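Local coordinates for hypothetical conserved protein TTC0263 (Thermus thermophilus, PDB 2PL2) that is of unknown function but folds as a tetratricopeptide-repeat protein, an all-helical superhelical scaffold of the kind that commonly mediates protein-protein interactions, at residues A[157-162]-A[172-177]. Numbering follows the deposited sequence.
Sequences LAELYL and AQYAKA
Ala158 sets its methyl squarely on the ring of Tyr174: CB of Ala158 lies 3.5 Å from the Tyr174 ring centroid and 13° off the ring normal, which makes this a CH-pi contact over the face. Tyr174 CG stands anti to its own carbonyl carbon (chi1 -78°), carrying the ring across to the alanine although the bond leaving its backbone does not aim there. Gln173, the neighbour of Tyr174, supplies the rest of the contact. Its CB rests 4.0 Å from Ala158 CB. Its CG meets the edge of the Tyr161 ring in plane, 3.8 Å from Tyr161 CE2. A bend at chi2 turns the amide onto Leu157, with NE2 of Gln173 3.4 Å from CD1 of Leu157. Helices 151-164 and 167-180, joined by a short turn, form an antiparallel helical hairpin of the kind stacked in tetratricopeptide-repeat proteins; the segment axes run at 164° and approach to 9.1 Å, a small alanine sitting where the backbones are nearest (Ala158 CA to Gln173 CA, 5.4 Å). No hydrogen bond joins the two segments. Glu159 OE2 comes 3.2 Å from Tyr174 OH, although the geometry does not make it a hydrogen bond, and the carboxylate instead forms a salt bridge with Arg20 of the second subunit, which also packs on Tyr174 and Leu162. Gln173 OE1 is held by a hydrogen bond from Arg154, one turn before Ala158, while Tyr191 and Ala194 of helix 185-195 also touch the Tyr174 side chain.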
ATOM      1  N   LEU A 157     -10.388   6.557  15.080  1.00 22.05           N
ATOM      2  CA  LEU A 157     -10.641   6.635  16.515  1.00 24.58           C
ATOM      3  C   LEU A 157     -10.464   5.243  17.116  1.00 25.25           C
ATOM      4  O   LEU A 157      -9.801   5.072  18.141  1.00 25.11           O
ATOM      5  CB  LEU A 157     -12.069   7.113  16.775  1.00 25.28           C
ATOM      6  CG  LEU A 157     -12.213   8.385  17.612  1.00 29.52           C
ATOM      7  CD1 LEU A 157     -13.706   8.680  17.856  1.00 29.20           C
ATOM      8  CD2 LEU A 157     -11.471   8.210  18.945  1.00 27.15           C
ATOM      9  N   ALA A 158     -11.063   4.250  16.461  1.00 26.65           N
ATOM     10  CA  ALA A 158     -10.975   2.856  16.899  1.00 29.13           C
ATOM     11  C   ALA A 158      -9.519   2.497  17.021  1.00 29.85           C
ATOM     12  O   ALA A 158      -9.066   2.029  18.070  1.00 29.28           O
ATOM     13  CB  ALA A 158     -11.658   1.935  15.885  1.00 27.89           C
ATOM     14  N   GLU A 159      -8.798   2.720  15.924  1.00 33.35           N
ATOM     15  CA  GLU A 159      -7.361   2.463  15.845  1.00 34.67           C
ATOM     16  C   GLU A 159      -6.595   3.124  16.965  1.00 32.21           C
ATOM     17  O   GLU A 159      -5.733   2.494  17.567  1.00 32.34           O
ATOM     18  CB  GLU A 159      -6.811   2.933  14.499  1.00 38.91           C
ATOM     19  CG  GLU A 159      -6.909   1.880  13.422  1.00 43.47           C
ATOM     20  CD  GLU A 159      -6.089   0.653  13.760  1.00 46.21           C
ATOM     21  OE1 GLU A 159      -4.854   0.783  13.853  1.00 47.75           O
ATOM     22  OE2 GLU A 159      -6.678  -0.435  13.934  1.00 46.39           O
ATOM     23  N   LEU A 160      -6.886   4.393  17.240  1.00 31.34           N
ATOM     24  CA  LEU A 160      -6.200   5.080  18.342  1.00 31.67           C
ATOM     25  C   LEU A 160      -6.543   4.445  19.703  1.00 32.47           C
ATOM     26  O   LEU A 160      -5.776   4.552  20.654  1.00 32.20           O
ATOM     27  CB  LEU A 160      -6.560   6.567  18.371  1.00 31.72           C
ATOM     28  CG  LEU A 160      -5.980   7.361  19.551  1.00 31.58           C
ATOM     29  CD1 LEU A 160      -4.453   7.278  19.565  1.00 29.38           C
ATOM     30  CD2 LEU A 160      -6.461   8.803  19.478  1.00 31.47           C
ATOM     31  N   TYR A 161      -7.694   3.778  19.795  1.00 34.24           N
ATOM     32  CA  TYR A 161      -8.079   3.134  21.046  1.00 34.99           C
ATOM     33  C   TYR A 161      -7.348   1.820  21.251  1.00 36.78           C
ATOM     34  O   TYR A 161      -7.078   1.419  22.393  1.00 38.12           O
ATOM     35  CB  TYR A 161      -9.588   2.923  21.104  1.00 32.50           C
ATOM     36  CG  TYR A 161     -10.329   4.200  21.378  1.00 29.73           C
ATOM     37  CD1 TYR A 161      -9.787   5.154  22.228  1.00 27.06           C
ATOM     38  CD2 TYR A 161     -11.564   4.459  20.798  1.00 29.08           C
ATOM     39  CE1 TYR A 161     -10.444   6.331  22.494  1.00 27.80           C
ATOM     40  CE2 TYR A 161     -12.241   5.648  21.061  1.00 29.99           C
ATOM     41  CZ  TYR A 161     -11.663   6.579  21.913  1.00 28.57           C
ATOM     42  OH  TYR A 161     -12.277   7.771  22.179  1.00 29.30           O
ATOM     43  N   LEU A 162      -7.022   1.147  20.153  1.00 37.38           N
ATOM     44  CA  LEU A 162      -6.276  -0.099  20.256  1.00 38.66           C
ATOM     45  C   LEU A 162      -4.852   0.241  20.685  1.00 40.71           C
ATOM     46  O   LEU A 162      -4.235  -0.484  21.465  1.00 41.62           O
ATOM     47  CB  LEU A 162      -6.283  -0.849  18.922  1.00 35.72           C
ATOM     48  CG  LEU A 162      -7.603  -1.584  18.659  1.00 35.13           C
ATOM     49  CD1 LEU A 162      -7.553  -2.320  17.343  1.00 34.39           C
ATOM     50  CD2 LEU A 162      -7.856  -2.558  19.792  1.00 32.81           C
ATOM     51  N   ALA A 172     -16.433  -0.407  20.317  1.00 24.00           N
ATOM     52  CA  ALA A 172     -17.631   0.429  20.249  1.00 23.29           C
ATOM     53  C   ALA A 172     -17.624   1.344  19.037  1.00 23.06           C
ATOM     54  O   ALA A 172     -18.670   1.586  18.427  1.00 23.91           O
ATOM     55  CB  ALA A 172     -17.775   1.260  21.529  1.00 23.45           C
ATOM     56  N   GLN A 173     -16.450   1.857  18.685  1.00 23.68           N
ATOM     57  CA  GLN A 173     -16.336   2.745  17.527  1.00 23.57           C
ATOM     58  C   GLN A 173     -16.501   1.985  16.207  1.00 23.47           C
ATOM     59  O   GLN A 173     -17.023   2.537  15.220  1.00 23.77           O
ATOM     60  CB  GLN A 173     -14.998   3.492  17.552  1.00 23.84           C
ATOM     61  CG  GLN A 173     -14.921   4.586  18.634  1.00 20.78           C
ATOM     62  CD  GLN A 173     -15.830   5.749  18.325  1.00 21.60           C
ATOM     63  OE1 GLN A 173     -16.331   5.881  17.211  1.00 20.44           O
ATOM     64  NE2 GLN A 173     -16.043   6.609  19.305  1.00 24.79           N
ATOM     65  N   TYR A 174     -16.068   0.722  16.177  1.00 21.96           N
ATOM     66  CA  TYR A 174     -16.226  -0.076  14.957  1.00 20.68           C
ATOM     67  C   TYR A 174     -17.708  -0.399  14.778  1.00 20.20           C
ATOM     68  O   TYR A 174     -18.257  -0.299  13.670  1.00 18.41           O
ATOM     69  CB  TYR A 174     -15.408  -1.381  15.033  1.00 22.12           C
ATOM     70  CG  TYR A 174     -13.916  -1.215  14.781  1.00 21.52           C
ATOM     71  CD1 TYR A 174     -13.451  -0.625  13.614  1.00 23.07           C
ATOM     72  CD2 TYR A 174     -12.976  -1.709  15.676  1.00 21.99           C
ATOM     73  CE1 TYR A 174     -12.102  -0.528  13.343  1.00 24.85           C
ATOM     74  CE2 TYR A 174     -11.617  -1.623  15.420  1.00 23.62           C
ATOM     75  CZ  TYR A 174     -11.183  -1.030  14.243  1.00 28.18           C
ATOM     76  OH  TYR A 174      -9.835  -0.926  13.958  1.00 29.58           O
ATOM     77  N   ALA A 175     -18.357  -0.787  15.880  1.00 22.04           N
ATOM     78  CA  ALA A 175     -19.789  -1.128  15.865  1.00 21.83           C
ATOM     79  C   ALA A 175     -20.591   0.051  15.307  1.00 21.97           C
ATOM     80  O   ALA A 175     -21.537  -0.132  14.534  1.00 24.40           O
ATOM     81  CB  ALA A 175     -20.261  -1.473  17.273  1.00 20.60           C
ATOM     82  N   LYS A 176     -20.204   1.266  15.688  1.00 21.88           N
ATOM     83  CA  LYS A 176     -20.885   2.457  15.188  1.00 23.72           C
ATOM     84  C   LYS A 176     -20.562   2.654  13.707  1.00 24.37           C
ATOM     85  O   LYS A 176     -21.456   2.842  12.878  1.00 25.01           O
ATOM     86  CB  LYS A 176     -20.444   3.698  15.965  1.00 27.31           C
ATOM     87  CG  LYS A 176     -21.212   4.948  15.556  1.00 33.12           C
ATOM     88  CD  LYS A 176     -22.713   4.760  15.795  1.00 35.33           C
ATOM     89  CE  LYS A 176     -23.548   5.769  15.026  1.00 37.78           C
ATOM     90  NZ  LYS A 176     -23.332   7.171  15.492  1.00 41.54           N
ATOM     91  N   ALA A 177     -19.271   2.620  13.382  1.00 24.83           N
ATOM     92  CA  ALA A 177     -18.822   2.775  12.002  1.00 23.14           C
ATOM     93  C   ALA A 177     -19.560   1.784  11.117  1.00 20.32           C
ATOM     94  O   ALA A 177     -19.994   2.127  10.020  1.00 17.70           O
ATOM     95  CB  ALA A 177     -17.304   2.558  11.907  1.00 23.97           C
TER